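Local coordinates for protein glucosamine--fructose-6-phosphate aminotransferase [isomerizing] (Francisella tularensis subsp. tularensis, PDB 3TBF) that probably makes glucosamine 6-phosphate from fructose 6-phosphate and glutamine, the C-terminal part described here supplying the two sugar isomerase (SIS) domains, at residues A[49-54]-A[182-187]; A[57-62]-A[82-87]; A[205-210]-A[337-342]; A[253-258]-A[353-358]; A[268-273]-A[297-302]. All blocks are in the same frame, centred on the assembly; numbering follows the deposited sequence.

Contact 1 (A[49-54]-A[182-187])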
# COMPACT_ATOMS: atom_id res chain seq x y z
N GLU A 49 -15.63 22.11 -17.78
CA GLU A 49 -16.21 22.77 -16.63
C GLU A 49 -15.88 21.95 -15.39
O GLU A 49 -15.51 22.46 -14.35
CB GLU A 49 -17.72 22.91 -16.85
CG GLU A 49 -18.53 23.30 -15.62
CD GLU A 49 -19.87 22.52 -15.51
OE1 GLU A 49 -20.62 22.49 -16.53
OE2 GLU A 49 -20.17 21.96 -14.41
N LEU A 50 -15.97 20.65 -15.53
CA LEU A 50 -15.72 19.72 -14.45
C LEU A 50 -14.25 19.75 -13.98
O LEU A 50 -13.94 19.63 -12.79
CB LEU A 50 -16.07 18.35 -14.97
CG LEU A 50 -16.47 17.26 -14.01
CD1 LEU A 50 -18.00 17.05 -14.09
CD2 LEU A 50 -15.72 16.00 -14.39
N PHE A 51 -13.34 19.95 -14.92
CA PHE A 51 -11.94 20.03 -14.59
C PHE A 51 -11.57 21.40 -13.99
O PHE A 51 -10.61 21.50 -13.23
CB PHE A 51 -11.08 19.80 -15.84
CG PHE A 51 -11.13 18.39 -16.40
CD1 PHE A 51 -11.50 17.30 -15.63
CD2 PHE A 51 -10.73 18.16 -17.72
CE1 PHE A 51 -11.51 16.02 -16.16
CE2 PHE A 51 -10.74 16.87 -18.26
CZ PHE A 51 -11.12 15.80 -17.47
N GLU A 52 -12.31 22.45 -14.35
CA GLU A 52 -12.06 23.78 -13.81
C GLU A 52 -12.44 23.79 -12.35
O GLU A 52 -11.83 24.47 -11.57
CB GLU A 52 -12.87 24.84 -14.54
CG GLU A 52 -12.51 24.95 -16.00
CD GLU A 52 -13.20 26.12 -16.74
OE1 GLU A 52 -14.41 26.40 -16.50
OE2 GLU A 52 -12.51 26.74 -17.59
N LYS A 53 -13.45 23.01 -11.98
CA LYS A 53 -13.87 22.88 -10.58
C LYS A 53 -13.04 21.90 -9.73
O LYS A 53 -13.19 21.87 -8.53
CB LYS A 53 -15.30 22.36 -10.52
CG LYS A 53 -16.36 23.21 -11.19
CD LYS A 53 -17.69 22.41 -11.19
CE LYS A 53 -18.89 23.21 -11.79
NZ LYS A 53 -20.18 22.43 -11.76
N THR A 54 -12.21 21.08 -10.35
CA THR A 54 -11.51 20.02 -9.67
C THR A 54 -10.37 20.59 -8.91
O THR A 54 -9.60 21.36 -9.46
CB THR A 54 -10.94 19.02 -10.66
OG1 THR A 54 -12.03 18.34 -11.27
CG2 THR A 54 -9.98 18.01 -9.99
N ALA A 182 -3.10 19.72 -16.55
CA ALA A 182 -1.99 20.62 -16.37
C ALA A 182 -2.21 21.88 -17.16
O ALA A 182 -1.93 22.98 -16.67
CB ALA A 182 -0.68 19.98 -16.79
N LYS A 183 -2.67 21.73 -18.39
CA LYS A 183 -2.83 22.86 -19.28
C LYS A 183 -3.97 23.76 -18.84
O LYS A 183 -3.86 24.98 -18.83
CB LYS A 183 -3.14 22.34 -20.67
CG LYS A 183 -3.48 23.39 -21.69
CD LYS A 183 -3.28 22.76 -23.02
CE LYS A 183 -3.92 23.52 -24.17
NZ LYS A 183 -2.98 24.49 -24.77
N LEU A 184 -5.07 23.15 -18.48
CA LEU A 184 -6.25 23.88 -18.05
C LEU A 184 -6.00 24.69 -16.77
O LEU A 184 -6.64 25.71 -16.55
CB LEU A 184 -7.35 22.87 -17.77
CG LEU A 184 -8.73 23.17 -18.29
CD1 LEU A 184 -8.69 23.82 -19.69
CD2 LEU A 184 -9.50 21.87 -18.34
N LYS A 185 -5.09 24.21 -15.92
CA LYS A 185 -4.84 24.86 -14.66
C LYS A 185 -3.54 25.60 -14.73
O LYS A 185 -3.01 25.99 -13.72
CB LYS A 185 -4.77 23.84 -13.52
CG LYS A 185 -6.06 23.06 -13.34
CD LYS A 185 -6.60 23.16 -11.98
CE LYS A 185 -8.03 22.61 -11.94
NZ LYS A 185 -8.99 23.54 -11.29
N ASN A 186 -3.01 25.76 -15.92
CA ASN A 186 -1.77 26.54 -16.10
C ASN A 186 -0.59 26.03 -15.31
O ASN A 186 0.30 26.78 -15.03
CB ASN A 186 -2.05 28.02 -15.79
CG ASN A 186 -3.17 28.58 -16.69
OD1 ASN A 186 -4.22 29.02 -16.20
ND2 ASN A 186 -2.96 28.51 -18.01
N SER A 187 -0.58 24.75 -14.99
CA SER A 187 0.53 24.17 -14.21
C SER A 187 1.77 24.00 -15.08
O SER A 187 2.87 23.88 -14.54
CB SER A 187 0.12 22.81 -13.63
OG SER A 187 -1.23 22.84 -13.15
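Lys185, just after helix 165-184, reaches the backbone carbonyls of Glu52 and Thr54, a worked example of how one lysine can tie two distant parts of a chain together. Its CG lies anti to the carbonyl carbon (chi1 -61°), and the chain then bends at chi2 and again at chi4. CB, CG and CD meet no atom of 49-54 within 4.2 Å; contact begins at CE, which sits 3.1 Å from Phe51 O and 3.2 Å from Thr54 O. At the tip, NZ donates to two backbone oxygens. The bond to Thr54 O, at 2.9 Å, comes in only slightly tilted from the carbonyl plane, with a C=O...N angle of 153°. That to Glu52 O, at 3.0 Å, is made from above the carbonyl plane. The two carbonyl dipoles would be expected to favour the ammonium charge, and these bonds fix where it lies.

Beside the lysine is a small apolar touch. Leu184 CD2 meets Phe51 CB at 3.6 Å and stands at the edge of the Phe51 ring, in its plane, the two side chains crossing at about a right angle. The ring itself leads away, to Leu104 of strand 103-109 and Ile149 of strand 149-152. Lys185 is the first residue to leave helical geometry, and the helix ends there in a Schellman motif with Asn186, of positive phi, as C-prime, closed by Ser187 N to Ala182 O and Asn186 N to Lys183 O.

Contact 2 (A[57-62]-A[82-87])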
# COMPACT_ATOMS: atom_id res chain seq x y z
N ILE A 57 -8.14 15.08 -6.80
CA ILE A 57 -8.47 13.93 -7.61
C ILE A 57 -8.40 12.68 -6.77
O ILE A 57 -7.37 12.41 -6.19
CB ILE A 57 -7.50 13.79 -8.76
CG1 ILE A 57 -7.69 14.93 -9.72
CG2 ILE A 57 -7.71 12.48 -9.46
CD1 ILE A 57 -6.58 15.02 -10.64
N CYS A 58 -9.50 11.91 -6.80
CA CYS A 58 -9.69 10.71 -5.98
C CYS A 58 -9.77 9.51 -6.89
O CYS A 58 -10.79 9.30 -7.57
CB CYS A 58 -11.01 10.83 -5.18
SG CYS A 58 -10.97 10.22 -3.48
N ILE A 59 -8.72 8.71 -6.95
CA ILE A 59 -8.69 7.57 -7.89
C ILE A 59 -9.08 6.33 -7.09
O ILE A 59 -8.49 6.04 -6.05
CB ILE A 59 -7.35 7.37 -8.52
CG1 ILE A 59 -6.94 8.58 -9.36
CG2 ILE A 59 -7.35 6.17 -9.47
CD1 ILE A 59 -5.52 8.45 -9.97
N VAL A 60 -10.09 5.62 -7.59
CA VAL A 60 -10.58 4.39 -7.01
C VAL A 60 -10.51 3.25 -8.02
O VAL A 60 -10.98 3.38 -9.15
CB VAL A 60 -12.04 4.56 -6.56
CG1 VAL A 60 -12.61 3.23 -6.01
CG2 VAL A 60 -12.10 5.66 -5.50
N ALA A 61 -9.95 2.12 -7.62
CA ALA A 61 -9.80 0.99 -8.53
C ALA A 61 -9.39 -0.29 -7.79
O ALA A 61 -9.15 -0.27 -6.56
CB ALA A 61 -8.76 1.32 -9.61
N CYS A 62 -9.31 -1.40 -8.51
CA CYS A 62 -8.77 -2.57 -7.92
C CYS A 62 -7.77 -3.30 -8.83
O CYS A 62 -7.75 -3.07 -10.05
CB CYS A 62 -9.90 -3.45 -7.40
SG CYS A 62 -10.60 -4.36 -8.65
N VAL A 82 -2.15 18.96 -8.96
CA VAL A 82 -3.40 18.76 -8.27
C VAL A 82 -3.20 17.64 -7.25
O VAL A 82 -2.60 16.64 -7.57
CB VAL A 82 -4.50 18.43 -9.24
CG1 VAL A 82 -5.86 18.31 -8.55
CG2 VAL A 82 -4.55 19.54 -10.27
N PRO A 83 -3.63 17.86 -6.00
CA PRO A 83 -3.44 16.77 -5.06
C PRO A 83 -4.25 15.51 -5.48
O PRO A 83 -5.34 15.62 -6.06
CB PRO A 83 -3.92 17.37 -3.74
CG PRO A 83 -4.77 18.47 -4.10
CD PRO A 83 -4.26 19.02 -5.38
N CYS A 84 -3.69 14.33 -5.20
CA CYS A 84 -4.28 13.09 -5.69
C CYS A 84 -4.23 12.00 -4.62
O CYS A 84 -3.19 11.82 -3.97
CB CYS A 84 -3.47 12.65 -6.89
SG CYS A 84 -4.17 11.29 -7.81
N SER A 85 -5.33 11.30 -4.39
CA SER A 85 -5.26 10.14 -3.54
C SER A 85 -5.69 8.88 -4.29
O SER A 85 -6.48 8.94 -5.27
CB SER A 85 -6.10 10.33 -2.28
OG SER A 85 -7.46 10.43 -2.61
N VAL A 86 -5.14 7.74 -3.90
CA VAL A 86 -5.48 6.57 -4.61
C VAL A 86 -5.91 5.52 -3.65
O VAL A 86 -5.16 5.21 -2.76
CB VAL A 86 -4.32 6.02 -5.45
CG1 VAL A 86 -4.84 4.83 -6.22
CG2 VAL A 86 -3.82 7.06 -6.45
N GLU A 87 -7.09 4.93 -3.87
CA GLU A 87 -7.59 3.97 -2.92
C GLU A 87 -8.17 2.70 -3.52
O GLU A 87 -8.84 2.73 -4.55
CB GLU A 87 -8.59 4.63 -1.98
CG GLU A 87 -8.62 3.91 -0.55
CD GLU A 87 -9.40 4.69 0.52
OE1 GLU A 87 -9.29 5.95 0.54
OE2 GLU A 87 -10.09 4.02 1.34
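Ile59 and Val86 lie side by side on neighbouring parallel strands and point the same way, Ile59 CB standing 4.1 Å from Val86 CG2. They share a face of the sheet with Ile57 and Cys84, and helix 63-80 covers that face, Ile76 touching both Ile57 and Cys84. Cys84 SG, anti to its own backbone N (chi1 -170°), touches both isoleucines: it is 3.8 Å from Ile59 CD1 and 4.1 Å from Ile57 CG2. At the start of the pair Val82 crosses Ile57 at about a right angle and meets CD1 of Ile57 through its CG1 at 4.0 Å.

The other face is more polar. Ser85 OG stands between its backbone N and carbonyl carbon and thereby comes 3.6 Å from Cys58 SG. Glu87 directs its carboxylate away from Val60, and its OE2 forms a salt bridge with Arg95.

Between the faces runs the backbone pairing. Ile57 and Ile59 each use both N and O, bonding to Pro83 O, Ser85 N, Ser85 O and Glu87 N; the Ile59 N to Ser85 O bond is 2.8 Å long and nearly straight, at 172°. A weak fifth bond joins Ala61 N to Glu87 O at 3.3 Å. The chemistry thus divides by direction: regular N-H...O=C hydrogen bonds join the strands of this beta-alpha-beta unit edge to edge, while branched carbons and sulphur make one face a surface suited to its crossover helix.

Contact 3 (A[205-210]-A[337-342])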
# COMPACT_ATOMS: atom_id res chain seq x y z
N ALA A 205 7.91 3.33 -30.17
CA ALA A 205 9.23 2.83 -30.52
C ALA A 205 9.93 2.21 -29.30
O ALA A 205 10.61 1.20 -29.39
CB ALA A 205 10.10 3.95 -31.12
N LEU A 206 9.76 2.83 -28.15
CA LEU A 206 10.48 2.35 -26.97
C LEU A 206 9.86 1.00 -26.50
O LEU A 206 10.57 0.10 -26.05
CB LEU A 206 10.41 3.42 -25.93
CG LEU A 206 11.06 4.75 -26.34
CD1 LEU A 206 10.89 5.73 -25.19
CD2 LEU A 206 12.54 4.61 -26.72
N VAL A 207 8.56 0.85 -26.69
CA VAL A 207 7.91 -0.37 -26.30
C VAL A 207 8.36 -1.48 -27.21
O VAL A 207 8.65 -2.60 -26.79
CB VAL A 207 6.38 -0.19 -26.29
CG1 VAL A 207 5.65 -1.55 -26.25
CG2 VAL A 207 5.95 0.71 -25.08
N MSE A 208 8.46 -1.16 -28.48
CA MSE A 208 8.94 -2.14 -29.45
C MSE A 208 10.36 -2.61 -29.12
O MSE A 208 10.62 -3.82 -29.15
CB MSE A 208 8.85 -1.55 -30.83
CG MSE A 208 9.26 -2.50 -31.90
SE MSE A 208 7.94 -3.94 -32.13
CE MSE A 208 6.31 -3.07 -32.91
N GLY A 209 11.25 -1.68 -28.76
CA GLY A 209 12.59 -2.02 -28.26
C GLY A 209 12.55 -2.95 -27.06
O GLY A 209 13.39 -3.86 -26.91
N ALA A 210 11.58 -2.69 -26.19
CA ALA A 210 11.45 -3.44 -24.95
C ALA A 210 11.12 -4.89 -25.32
O ALA A 210 11.68 -5.80 -24.75
CB ALA A 210 10.35 -2.84 -24.07
N PRO A 337 7.75 4.43 -17.15
CA PRO A 337 6.90 3.47 -16.44
C PRO A 337 6.21 2.43 -17.32
O PRO A 337 6.08 1.25 -16.95
CB PRO A 337 5.85 4.37 -15.77
CG PRO A 337 6.67 5.68 -15.53
CD PRO A 337 7.42 5.83 -16.83
N VAL A 338 5.74 2.87 -18.49
CA VAL A 338 5.17 1.97 -19.47
C VAL A 338 6.25 1.03 -20.05
O VAL A 338 6.05 -0.16 -20.10
CB VAL A 338 4.53 2.75 -20.64
CG1 VAL A 338 3.96 1.77 -21.67
CG2 VAL A 338 3.48 3.74 -20.14
N VAL A 339 7.39 1.58 -20.47
CA VAL A 339 8.42 0.75 -21.11
C VAL A 339 8.94 -0.35 -20.17
O VAL A 339 9.06 -1.51 -20.54
CB VAL A 339 9.54 1.58 -21.67
CG1 VAL A 339 10.67 0.69 -22.31
CG2 VAL A 339 8.98 2.56 -22.74
N PHE A 340 9.13 -0.01 -18.91
CA PHE A 340 9.72 -0.97 -18.01
C PHE A 340 8.71 -2.04 -17.65
O PHE A 340 9.14 -3.07 -17.14
CB PHE A 340 10.22 -0.30 -16.77
CG PHE A 340 11.58 0.24 -16.90
CD1 PHE A 340 12.64 -0.61 -17.17
CD2 PHE A 340 11.83 1.58 -16.70
CE1 PHE A 340 13.92 -0.14 -17.27
CE2 PHE A 340 13.09 2.06 -16.80
CZ PHE A 340 14.15 1.21 -17.10
N THR A 341 7.41 -1.79 -17.87
CA THR A 341 6.38 -2.80 -17.63
C THR A 341 6.53 -4.01 -18.54
O THR A 341 6.30 -5.14 -18.11
CB THR A 341 4.94 -2.24 -17.77
OG1 THR A 341 4.72 -1.27 -16.77
CG2 THR A 341 3.90 -3.28 -17.49
N ILE A 342 6.96 -3.78 -19.78
CA ILE A 342 6.97 -4.81 -20.78
C ILE A 342 7.84 -6.04 -20.39
O ILE A 342 7.40 -7.16 -20.51
CB ILE A 342 7.40 -4.25 -22.12
CG1 ILE A 342 6.54 -3.04 -22.59
CG2 ILE A 342 7.40 -5.32 -23.16
CD1 ILE A 342 5.01 -3.13 -22.52
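Val207 and Val339 bring helices 203-211 and 335-355 together with CA atoms 5.3 Å apart, the short axes passing at 8.7 Å and running nearly in the same direction, 20° from parallel. One turn on, Ala210 points its CB at the partner helix and touches both Ile342 CB, at 3.8 Å, and Val339 CG1, at 4.0 Å.

Val339 uses both methyls. CG1, anti to the backbone N (chi1 178°), goes to Ala210 and to the backbone oxygen of Leu206, whereas CG2 presses against Leu206 CB at 3.6 Å. Val207 divides its branches between two partners: CG2 meets Val338 CG1 at 4.1 Å, and CG1 meets the CG1 and CD1 of Ile342, a side chain that crosses it at about a right angle. In Ile342 a chi2 of -48° sets CD1, which lies 4.1 Å from Val207 CG1.

Every contact between these side chains is apolar, and backbone bonds such as Ala210 N to Leu206 O and Ile342 N to Val339 O run within each helix. Around this seam Val338 leans on Thr168 and Leu171 of helix 165-184, and Val207 on Pro22. With its valine, isoleucine, leucine and alanine side chains, this is a plain apolar helix-helix contact between nearly parallel helices, in which helix 203-211 packs on helix 335-355 of the second SIS domain, an alpha/beta fold.

Contact 4 (A[253-258]-A[353-358])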
# COMPACT_ATOMS: atom_id res chain seq x y z
N SER A 253 2.20 -17.49 -12.57
CA SER A 253 3.16 -18.55 -12.20
C SER A 253 2.93 -19.13 -10.82
O SER A 253 3.49 -20.15 -10.47
CB SER A 253 4.60 -18.05 -12.28
OG SER A 253 5.01 -17.34 -11.14
N TYR A 254 2.11 -18.45 -10.04
CA TYR A 254 1.86 -18.82 -8.66
C TYR A 254 3.06 -18.77 -7.75
O TYR A 254 2.95 -19.18 -6.65
CB TYR A 254 1.21 -20.20 -8.54
CG TYR A 254 0.03 -20.40 -9.44
CD1 TYR A 254 -0.84 -19.35 -9.73
CD2 TYR A 254 -0.23 -21.65 -10.02
CE1 TYR A 254 -1.91 -19.52 -10.57
CE2 TYR A 254 -1.32 -21.83 -10.85
CZ TYR A 254 -2.15 -20.76 -11.13
OH TYR A 254 -3.25 -20.91 -11.95
N ILE A 255 4.18 -18.22 -8.18
CA ILE A 255 5.25 -17.84 -7.29
C ILE A 255 4.79 -16.75 -6.31
O ILE A 255 4.08 -15.83 -6.69
CB ILE A 255 6.44 -17.31 -8.05
CG1 ILE A 255 7.08 -18.42 -8.88
CG2 ILE A 255 7.48 -16.81 -7.11
CD1 ILE A 255 8.24 -17.93 -9.79
N HIS A 256 5.26 -16.84 -5.07
CA HIS A 256 4.95 -15.82 -4.09
C HIS A 256 5.81 -14.59 -4.35
O HIS A 256 6.85 -14.39 -3.72
CB HIS A 256 5.15 -16.32 -2.64
CG HIS A 256 4.55 -15.42 -1.60
ND1 HIS A 256 4.63 -15.69 -0.25
CD2 HIS A 256 3.87 -14.25 -1.71
CE1 HIS A 256 4.01 -14.73 0.42
NE2 HIS A 256 3.57 -13.84 -0.44
N ALA A 257 5.33 -13.73 -5.23
CA ALA A 257 6.07 -12.57 -5.64
C ALA A 257 5.53 -11.45 -4.84
O ALA A 257 4.34 -11.34 -4.71
CB ALA A 257 5.84 -12.30 -7.11
N GLU A 258 6.41 -10.60 -4.30
CA GLU A 258 6.02 -9.43 -3.59
C GLU A 258 6.92 -8.24 -3.90
O GLU A 258 8.18 -8.38 -4.01
CB GLU A 258 6.10 -9.72 -2.09
CG GLU A 258 5.41 -8.63 -1.28
CD GLU A 258 5.50 -8.86 0.21
OE1 GLU A 258 6.23 -9.81 0.58
OE2 GLU A 258 4.88 -8.08 0.99
N ILE A 353 5.23 -20.39 -18.41
CA ILE A 353 5.45 -21.54 -19.29
C ILE A 353 6.38 -22.58 -18.64
O ILE A 353 6.05 -23.76 -18.58
CB ILE A 353 6.02 -21.14 -20.64
CG1 ILE A 353 5.05 -20.19 -21.35
CG2 ILE A 353 6.27 -22.40 -21.50
CD1 ILE A 353 3.74 -20.76 -21.61
N ILE A 354 7.51 -22.12 -18.12
CA ILE A 354 8.40 -22.98 -17.32
C ILE A 354 7.66 -23.75 -16.22
O ILE A 354 7.89 -24.92 -16.04
CB ILE A 354 9.50 -22.16 -16.63
CG1 ILE A 354 10.52 -21.64 -17.65
CG2 ILE A 354 10.20 -23.00 -15.59
CD1 ILE A 354 11.49 -22.66 -18.14
N LYS A 355 6.77 -23.11 -15.50
CA LYS A 355 6.01 -23.80 -14.44
C LYS A 355 4.85 -24.61 -15.01
O LYS A 355 4.22 -25.35 -14.29
CB LYS A 355 5.45 -22.80 -13.42
CG LYS A 355 6.51 -21.97 -12.63
CD LYS A 355 6.76 -22.57 -11.28
CE LYS A 355 7.79 -21.80 -10.49
NZ LYS A 355 8.23 -22.55 -9.27
N GLY A 356 4.53 -24.44 -16.30
CA GLY A 356 3.44 -25.20 -16.91
C GLY A 356 2.05 -24.71 -16.53
O GLY A 356 1.08 -25.45 -16.62
N THR A 357 1.97 -23.46 -16.08
CA THR A 357 0.69 -22.89 -15.65
C THR A 357 0.01 -22.21 -16.83
O THR A 357 0.60 -22.08 -17.90
CB THR A 357 0.80 -21.93 -14.42
OG1 THR A 357 1.96 -21.09 -14.53
CG2 THR A 357 0.84 -22.74 -13.11
N ASP A 358 -1.25 -21.85 -16.64
CA ASP A 358 -2.11 -21.42 -17.75
C ASP A 358 -1.81 -19.96 -17.98
O ASP A 358 -1.71 -19.18 -17.03
CB ASP A 358 -3.61 -21.57 -17.40
CG ASP A 358 -4.13 -23.01 -17.59
OD1 ASP A 358 -3.59 -23.73 -18.47
OD2 ASP A 358 -5.07 -23.40 -16.86
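Thr357 OG1 lies 3.6 Å from Ser253 CA and is held by two carbonyls beyond the segments, hydrogen bonding to Ile252 O and weakly to Ala352 O. One hydroxyl thus spans the ends of two helices, 238-253 and 335-355. Its position follows from chi1 of 41°, which sets OG1 between the backbone N and the carbonyl carbon; CG2 is then anti to the carbonyl carbon, beside the backbone N. That methyl approaches the Tyr254 ring obliquely, 3.3 Å from CE2 and 3.4 Å from CD2, as the two side chains slide past each other in opposite directions. Tyr254 also touches Ala271 of the second subunit, and His256 stacks on its counterpart there.

Lys355 makes the second half of the contact with its aliphatic chain. Bent at chi2 (-98°) and extended beyond, it passes alongside Ser253 O and brings CE to Ile255, 3.8 Å from CG1 and 4.0 Å from CD1, crossing that side chain at about a right angle. Its ammonium group continues to Lys227 O and Ser225 O, hydrogen bonds that leave the methylenes to do the packing.

Both segments turn here. Ser253 OG accepts from Ile255 N at 3.2 Å, an ST turn, and is also hydrogen-bonded to Leu249 O, while Gly356, with positive phi, ends helix 335-355 in a Schellman motif before Thr357 faces back to the partner. Ile255 is further packed on Val351 of that helix and Thr230 of strand 229-234, so the contact joins the end of the last long helix to the turn leading into 256-261, an outermost strand of this chain's sheet.

Contact 5 (A[268-273]-A[297-302])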
# COMPACT_ATOMS: atom_id res chain seq x y z
N GLY A 268 11.61 -4.52 6.81
CA GLY A 268 11.01 -5.82 6.55
C GLY A 268 11.92 -6.79 5.82
O GLY A 268 12.66 -7.58 6.45
N PRO A 269 11.88 -6.71 4.48
CA PRO A 269 12.33 -7.70 3.49
C PRO A 269 13.80 -8.10 3.42
O PRO A 269 14.10 -9.10 2.75
CB PRO A 269 11.97 -7.03 2.15
CG PRO A 269 11.91 -5.62 2.43
CD PRO A 269 11.39 -5.48 3.84
N LEU A 270 14.71 -7.35 4.02
CA LEU A 270 16.09 -7.84 4.08
C LEU A 270 16.10 -9.23 4.73
O LEU A 270 16.78 -10.12 4.26
CB LEU A 270 17.01 -6.89 4.84
CG LEU A 270 17.97 -6.03 4.01
CD1 LEU A 270 18.08 -6.53 2.56
CD2 LEU A 270 17.56 -4.57 4.05
N ALA A 271 15.29 -9.40 5.77
CA ALA A 271 15.19 -10.69 6.46
C ALA A 271 14.94 -11.88 5.51
O ALA A 271 15.53 -12.94 5.67
CB ALA A 271 14.09 -10.64 7.54
N LEU A 272 14.07 -11.68 4.53
CA LEU A 272 13.66 -12.75 3.60
C LEU A 272 14.72 -13.15 2.56
O LEU A 272 14.69 -14.27 2.00
CB LEU A 272 12.38 -12.33 2.87
CG LEU A 272 11.13 -12.11 3.71
CD1 LEU A 272 9.94 -11.86 2.76
CD2 LEU A 272 10.87 -13.31 4.63
N VAL A 273 15.64 -12.24 2.30
CA VAL A 273 16.62 -12.43 1.24
C VAL A 273 17.71 -13.39 1.67
O VAL A 273 18.38 -13.14 2.65
CB VAL A 273 17.36 -11.12 0.82
CG1 VAL A 273 18.34 -11.42 -0.30
CG2 VAL A 273 16.40 -10.04 0.43
N GLN A 297 22.67 -2.60 -3.19
CA GLN A 297 23.86 -3.08 -2.52
C GLN A 297 23.48 -3.82 -1.25
O GLN A 297 23.93 -4.95 -1.02
CB GLN A 297 24.83 -1.94 -2.22
CG GLN A 297 26.23 -2.41 -1.76
CD GLN A 297 26.99 -3.22 -2.85
OE1 GLN A 297 27.35 -2.68 -3.91
NE2 GLN A 297 27.26 -4.52 -2.57
N GLU A 298 22.60 -3.22 -0.44
CA GLU A 298 22.14 -3.86 0.79
C GLU A 298 21.66 -5.26 0.41
O GLU A 298 22.08 -6.26 1.02
CB GLU A 298 21.00 -3.08 1.48
CG GLU A 298 21.35 -1.68 2.04
CD GLU A 298 20.28 -1.12 3.08
OE1 GLU A 298 20.37 -1.49 4.29
OE2 GLU A 298 19.38 -0.30 2.70
N VAL A 299 20.82 -5.34 -0.63
CA VAL A 299 20.23 -6.63 -1.01
C VAL A 299 21.29 -7.59 -1.52
O VAL A 299 21.28 -8.77 -1.19
CB VAL A 299 19.08 -6.47 -2.07
CG1 VAL A 299 18.87 -7.77 -2.86
CG2 VAL A 299 17.81 -6.07 -1.39
N HIS A 300 22.21 -7.08 -2.34
CA HIS A 300 23.31 -7.89 -2.84
C HIS A 300 24.15 -8.43 -1.70
O HIS A 300 24.53 -9.59 -1.68
CB HIS A 300 24.23 -7.09 -3.74
CG HIS A 300 25.27 -7.94 -4.42
ND1 HIS A 300 26.62 -7.87 -4.11
CD2 HIS A 300 25.14 -8.94 -5.32
CE1 HIS A 300 27.27 -8.75 -4.84
NE2 HIS A 300 26.40 -9.42 -5.58
N ALA A 301 24.37 -7.58 -0.72
CA ALA A 301 25.07 -8.01 0.49
C ALA A 301 24.48 -9.27 1.14
O ALA A 301 25.23 -9.98 1.82
CB ALA A 301 25.15 -6.86 1.49
N ARG A 302 23.19 -9.60 0.92
CA ARG A 302 22.62 -10.82 1.54
C ARG A 302 22.59 -12.05 0.63
O ARG A 302 21.99 -13.07 0.97
CB ARG A 302 21.21 -10.58 2.12
CG ARG A 302 21.06 -9.36 3.03
CD ARG A 302 21.35 -9.73 4.44
NE ARG A 302 21.21 -8.60 5.37
CZ ARG A 302 20.24 -8.46 6.29
NH1 ARG A 302 19.28 -9.38 6.43
NH2 ARG A 302 20.24 -7.39 7.08
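In Arg302 chi1 (-50°) puts CG beside the backbone N and chi2 of -89° bends the chain at CD; the guanidinium then lies against Leu270. The group lies with one face over Leu270 CB, which stands 3.6 Å above the plane and offset toward the rim; the nearest atom of the group to that CB is NH1, at 3.7 Å. Lower in the chain, Arg302 CG is 4.1 Å from Leu270 CD1, and Arg302 CB meets Val273 CG1 at 3.8 Å. Each of these two partners crosses the arginine at about a right angle.

The branches of Leu270 reach further over helix 289-301. CD1 touches Val299 CG2 at 4.0 Å, and CD2 lies near Glu298 OE1, at 4.2 Å. Leu270 and Val273 face the helix from the two ends of a type I beta turn, closed by Val273 N to Leu270 O, whereas Ala271 points away and rests on Tyr254 of the second subunit. The whole is a loop-on-helix contact at the rim of the second SIS domain, an alpha/beta fold with a parallel sheet, where the connection between strands 256-261 and 278-283 lies over a flanking helix.

The five contacts sample two parallel sheets and the helices and loops around them. Contact 3 is the buried one, helix on helix and wholly apolar, while the others are only partly buried. Contact 2, within the first SIS domain, is the sole strand pair and depends on backbone bonds; contact 1, which encloses it along the chain, relies on a lysine bonded to two backbone carbonyls. Contacts 3 and 4 share helix 335-355, yet at its far end contact 4 changes to turns, a hydroxyl and aliphatic methylenes. Contacts 4 and 5 approach within about 5 Å (nearest atoms), and both, like contact 2, also touch the second subunit.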